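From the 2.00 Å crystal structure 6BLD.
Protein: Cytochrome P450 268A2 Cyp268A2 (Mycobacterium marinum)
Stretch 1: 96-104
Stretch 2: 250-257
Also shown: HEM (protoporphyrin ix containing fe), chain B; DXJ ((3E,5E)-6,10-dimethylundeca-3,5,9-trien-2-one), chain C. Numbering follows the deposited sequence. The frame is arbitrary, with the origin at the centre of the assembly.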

# COMPACT_ATOMS: atom_id res chain seq x y z
N LEU A 96 -11.83 10.32 -5.87
CA LEU A 96 -11.06 10.55 -4.66
C LEU A 96 -11.98 10.69 -3.44
O LEU A 96 -11.74 10.06 -2.40
CB LEU A 96 -10.19 11.80 -4.81
CG LEU A 96 -9.02 11.70 -5.79
CD1 LEU A 96 -8.30 13.03 -5.90
CD2 LEU A 96 -8.05 10.60 -5.36
N GLU A 97 -13.04 11.49 -3.56
CA GLU A 97 -13.93 11.72 -2.44
C GLU A 97 -14.62 10.44 -1.97
O GLU A 97 -15.04 10.36 -0.81
CB GLU A 97 -14.98 12.76 -2.81
CG GLU A 97 -14.43 14.17 -2.98
CD GLU A 97 -15.10 14.93 -4.12
OE1 GLU A 97 -16.17 14.49 -4.59
OE2 GLU A 97 -14.55 15.97 -4.54
N ALA A 98 -14.72 9.43 -2.83
CA ALA A 98 -15.39 8.18 -2.49
C ALA A 98 -14.42 7.09 -2.04
O ALA A 98 -14.85 5.95 -1.83
CB ALA A 98 -16.20 7.68 -3.69
N SER A 99 -13.14 7.41 -1.85
CA SER A 99 -12.14 6.39 -1.55
C SER A 99 -11.07 6.81 -0.54
O SER A 99 -10.53 5.93 0.13
CB SER A 99 -11.45 5.93 -2.84
OG SER A 99 -10.74 7.00 -3.43
N GLN A 100 -10.74 8.09 -0.41
CA GLN A 100 -9.55 8.48 0.34
C GLN A 100 -9.79 8.47 1.85
O GLN A 100 -8.92 8.03 2.61
CB GLN A 100 -9.08 9.86 -0.11
CG GLN A 100 -8.65 9.93 -1.57
CD GLN A 100 -7.55 8.94 -1.92
OE1 GLN A 100 -6.37 9.21 -1.69
NE2 GLN A 100 -7.93 7.79 -2.47
N SER A 101 -10.95 8.95 2.29
CA SER A 101 -11.31 9.01 3.73
C SER A 101 -10.25 9.84 4.45
O SER A 101 -9.78 10.85 3.90
CB SER A 101 -11.51 7.60 4.26
OG SER A 101 -11.90 7.63 5.62
N PHE A 102 -9.85 9.47 5.66
CA PHE A 102 -8.91 10.29 6.42
C PHE A 102 -7.47 10.14 5.95
O PHE A 102 -6.59 10.82 6.49
CB PHE A 102 -9.00 9.98 7.92
CG PHE A 102 -8.70 8.55 8.28
CD1 PHE A 102 -7.39 8.11 8.40
CD2 PHE A 102 -9.72 7.65 8.53
CE1 PHE A 102 -7.11 6.80 8.74
CE2 PHE A 102 -9.45 6.34 8.87
CZ PHE A 102 -8.14 5.91 8.97
N LEU A 103 -7.20 9.29 4.96
CA LEU A 103 -5.86 9.25 4.38
C LEU A 103 -5.50 10.59 3.75
O LEU A 103 -4.38 11.08 3.90
CB LEU A 103 -5.76 8.13 3.35
CG LEU A 103 -4.46 8.05 2.55
CD1 LEU A 103 -3.34 7.49 3.41
CD2 LEU A 103 -4.64 7.22 1.29
N ALA A 104 -6.45 11.21 3.05
CA ALA A 104 -6.27 12.53 2.45
C ALA A 104 -6.89 13.61 3.32
O ALA A 104 -7.64 14.47 2.84
CB ALA A 104 -6.85 12.55 1.04
N VAL A 250 -18.73 7.03 5.85
CA VAL A 250 -18.62 5.62 6.22
C VAL A 250 -18.16 4.79 5.02
O VAL A 250 -17.27 3.94 5.15
CB VAL A 250 -19.96 5.12 6.78
CG1 VAL A 250 -20.04 3.61 6.73
CG2 VAL A 250 -20.15 5.62 8.21
N ALA A 251 -18.74 5.03 3.85
CA ALA A 251 -18.38 4.26 2.67
C ALA A 251 -16.96 4.58 2.22
O ALA A 251 -16.23 3.69 1.77
CB ALA A 251 -19.37 4.52 1.54
N ALA A 252 -16.55 5.85 2.32
CA ALA A 252 -15.20 6.22 1.91
C ALA A 252 -14.14 5.50 2.74
O ALA A 252 -13.11 5.09 2.21
CB ALA A 252 -15.02 7.74 1.99
N PHE A 253 -14.39 5.35 4.04
CA PHE A 253 -13.43 4.63 4.88
C PHE A 253 -13.43 3.14 4.55
O PHE A 253 -12.38 2.49 4.62
CB PHE A 253 -13.73 4.85 6.36
CG PHE A 253 -12.97 3.92 7.26
CD1 PHE A 253 -11.63 4.14 7.53
CD2 PHE A 253 -13.58 2.81 7.81
CE1 PHE A 253 -10.92 3.28 8.34
CE2 PHE A 253 -12.88 1.94 8.63
CZ PHE A 253 -11.55 2.18 8.89
N PHE A 254 -14.60 2.58 4.21
CA PHE A 254 -14.66 1.18 3.82
C PHE A 254 -13.80 0.92 2.59
O PHE A 254 -13.11 -0.11 2.51
CB PHE A 254 -16.11 0.76 3.57
CG PHE A 254 -16.27 -0.69 3.23
CD1 PHE A 254 -16.28 -1.65 4.24
CD2 PHE A 254 -16.41 -1.10 1.92
CE1 PHE A 254 -16.43 -2.99 3.93
CE2 PHE A 254 -16.56 -2.45 1.61
CZ PHE A 254 -16.57 -3.39 2.62
N VAL A 255 -13.82 1.84 1.62
CA VAL A 255 -12.96 1.72 0.46
C VAL A 255 -11.50 1.84 0.87
O VAL A 255 -10.65 1.02 0.47
CB VAL A 255 -13.33 2.77 -0.60
CG1 VAL A 255 -12.38 2.69 -1.79
CG2 VAL A 255 -14.77 2.58 -1.05
N LEU A 256 -11.17 2.86 1.66
CA LEU A 256 -9.81 3.02 2.15
C LEU A 256 -9.34 1.76 2.87
O LEU A 256 -8.23 1.26 2.61
CB LEU A 256 -9.73 4.23 3.08
CG LEU A 256 -8.44 4.41 3.88
CD1 LEU A 256 -7.22 4.49 2.97
CD2 LEU A 256 -8.52 5.62 4.80
N LEU A 257 -10.18 1.21 3.75
CA LEU A 257 -9.80 0.02 4.50
C LEU A 257 -9.67 -1.19 3.59
O LEU A 257 -8.75 -2.00 3.76
CB LEU A 257 -10.82 -0.25 5.60
CG LEU A 257 -10.57 -1.39 6.59
CD1 LEU A 257 -9.18 -1.25 7.19
CD2 LEU A 257 -11.63 -1.34 7.67
CHA HEM B . -1.55 4.13 5.62
CHB HEM B . -4.56 0.43 6.56
CHC HEM B . -1.06 -2.72 5.35
CHD HEM B . 1.55 0.99 3.61
C1A HEM B . -2.67 3.41 5.99
C2A HEM B . -3.93 3.95 6.45
C3A HEM B . -4.76 2.94 6.71
C4A HEM B . -4.05 1.70 6.42
CMA HEM B . -6.21 3.05 7.22
CAA HEM B . -4.26 5.45 6.61
CBA HEM B . -3.71 5.92 7.96
CGA HEM B . -3.85 7.42 8.08
O1A HEM B . -3.78 7.93 9.23
O2A HEM B . -4.02 8.09 7.03
C1B HEM B . -3.86 -0.74 6.38
C2B HEM B . -4.32 -2.07 6.73
C3B HEM B . -3.38 -2.95 6.41
C4B HEM B . -2.26 -2.22 5.83
CMB HEM B . -5.68 -2.41 7.38
CAB HEM B . -3.54 -4.47 6.65
CBB HEM B . -2.56 -5.35 6.44
C1C HEM B . -0.04 -1.99 4.77
C2C HEM B . 1.22 -2.51 4.28
C3C HEM B . 1.93 -1.47 3.79
C4C HEM B . 1.15 -0.27 3.98
CMC HEM B . 1.60 -4.01 4.32
CAC HEM B . 3.35 -1.44 3.16
CBC HEM B . 4.20 -2.47 3.19
C1D HEM B . 0.96 2.17 4.01
C2D HEM B . 1.45 3.51 3.75
C3D HEM B . 0.60 4.38 4.30
C4D HEM B . -0.47 3.62 4.93
CMD HEM B . 2.74 3.85 2.97
CAD HEM B . 0.72 5.92 4.28
CBD HEM B . 1.73 6.35 5.34
CGD HEM B . 1.93 7.85 5.32
O1D HEM B . 2.78 8.35 6.09
O2D HEM B . 1.24 8.54 4.52
NA HEM B . -2.78 2.03 5.99
NB HEM B . -2.59 -0.87 5.83
NC HEM B . -0.04 -0.62 4.57
ND HEM B . -0.21 2.28 4.73
FE HEM B . -1.29 0.71 5.49
C10 DXJ C . -7.94 4.56 -4.10
C13 DXJ C . -8.92 5.07 -7.77
C01 DXJ C . -1.97 2.81 1.80
C02 DXJ C . -2.97 2.65 0.65
C03 DXJ C . -4.09 3.35 0.65
C04 DXJ C . -2.66 1.68 -0.49
C05 DXJ C . -5.10 3.20 -0.48
C06 DXJ C . -5.56 4.56 -1.02
C07 DXJ C . -6.80 4.46 -1.90
C08 DXJ C . -6.70 4.66 -3.20
C09 DXJ C . -8.16 4.13 -1.28
C11 DXJ C . -7.87 5.00 -5.34
C12 DXJ C . -9.09 4.92 -6.26
O14 DXJ C . -10.17 4.74 -5.80

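Residues 250-257 are helical throughout, and backbone i to i+4 hydrogen bonds run through them, including Val255 N to Ala251 O and Leu256 N to Ala252 O, both 3.0 Å. Stretch 1 leaves its helix at Ala98, and Ser99 N and Gln100 N both bond to Leu96 O at 3.0 Å. The two backbones, judged by CA atoms, come nearest at Ser99 and Ala252, whose CA atoms lie 4.6 Å apart.

No hydrogen bond crosses the interface, although polar atoms approach. Ser99 O lies 3.5 Å from Leu256 N, but the angle is poor; Ser99 O and Ala252 O, 3.4 Å apart, are both acceptors. The 437 Å² buried between the stretches therefore reflects packing.

Leu256 contributes the largest share. Its CD2 sits over one face of the Phe102 ring, 4.2 Å from the centroid and 8° off the normal, the geometry of a CH-pi contact. The same methyl reaches Gln100 O at 3.3 Å and Ser101 CB at 3.6 Å, while Leu256 CD1 meets Leu103 CB at 3.9 Å.

The rings of Phe102 and Phe253 meet rim to rim. Their centroids are 5.7 Å apart and their planes are inclined at 24°, yet Phe102 CE2 approaches Phe253 CD1 to 3.4 Å; neither ring covers the other's face. The CA-to-CB bond of Ser101 points toward the helix; its OG lies 3.4 Å from Phe253 CB, at the edge of that ring.

At the other flank, Val255 CG1 packs against Ser99 CB and Val255 CG2 against Ala98 O, each at 3.5 Å. Ser99 OG accepts a hydrogen bond from Gln100 NE2 (3.1 Å, 165°) within its own stretch.

Both ligands adjoin this contact: Phe102 CE1 lies 3.4 Å from HEM CGA, and Ser99 O 3.3 Å from DXJ C09.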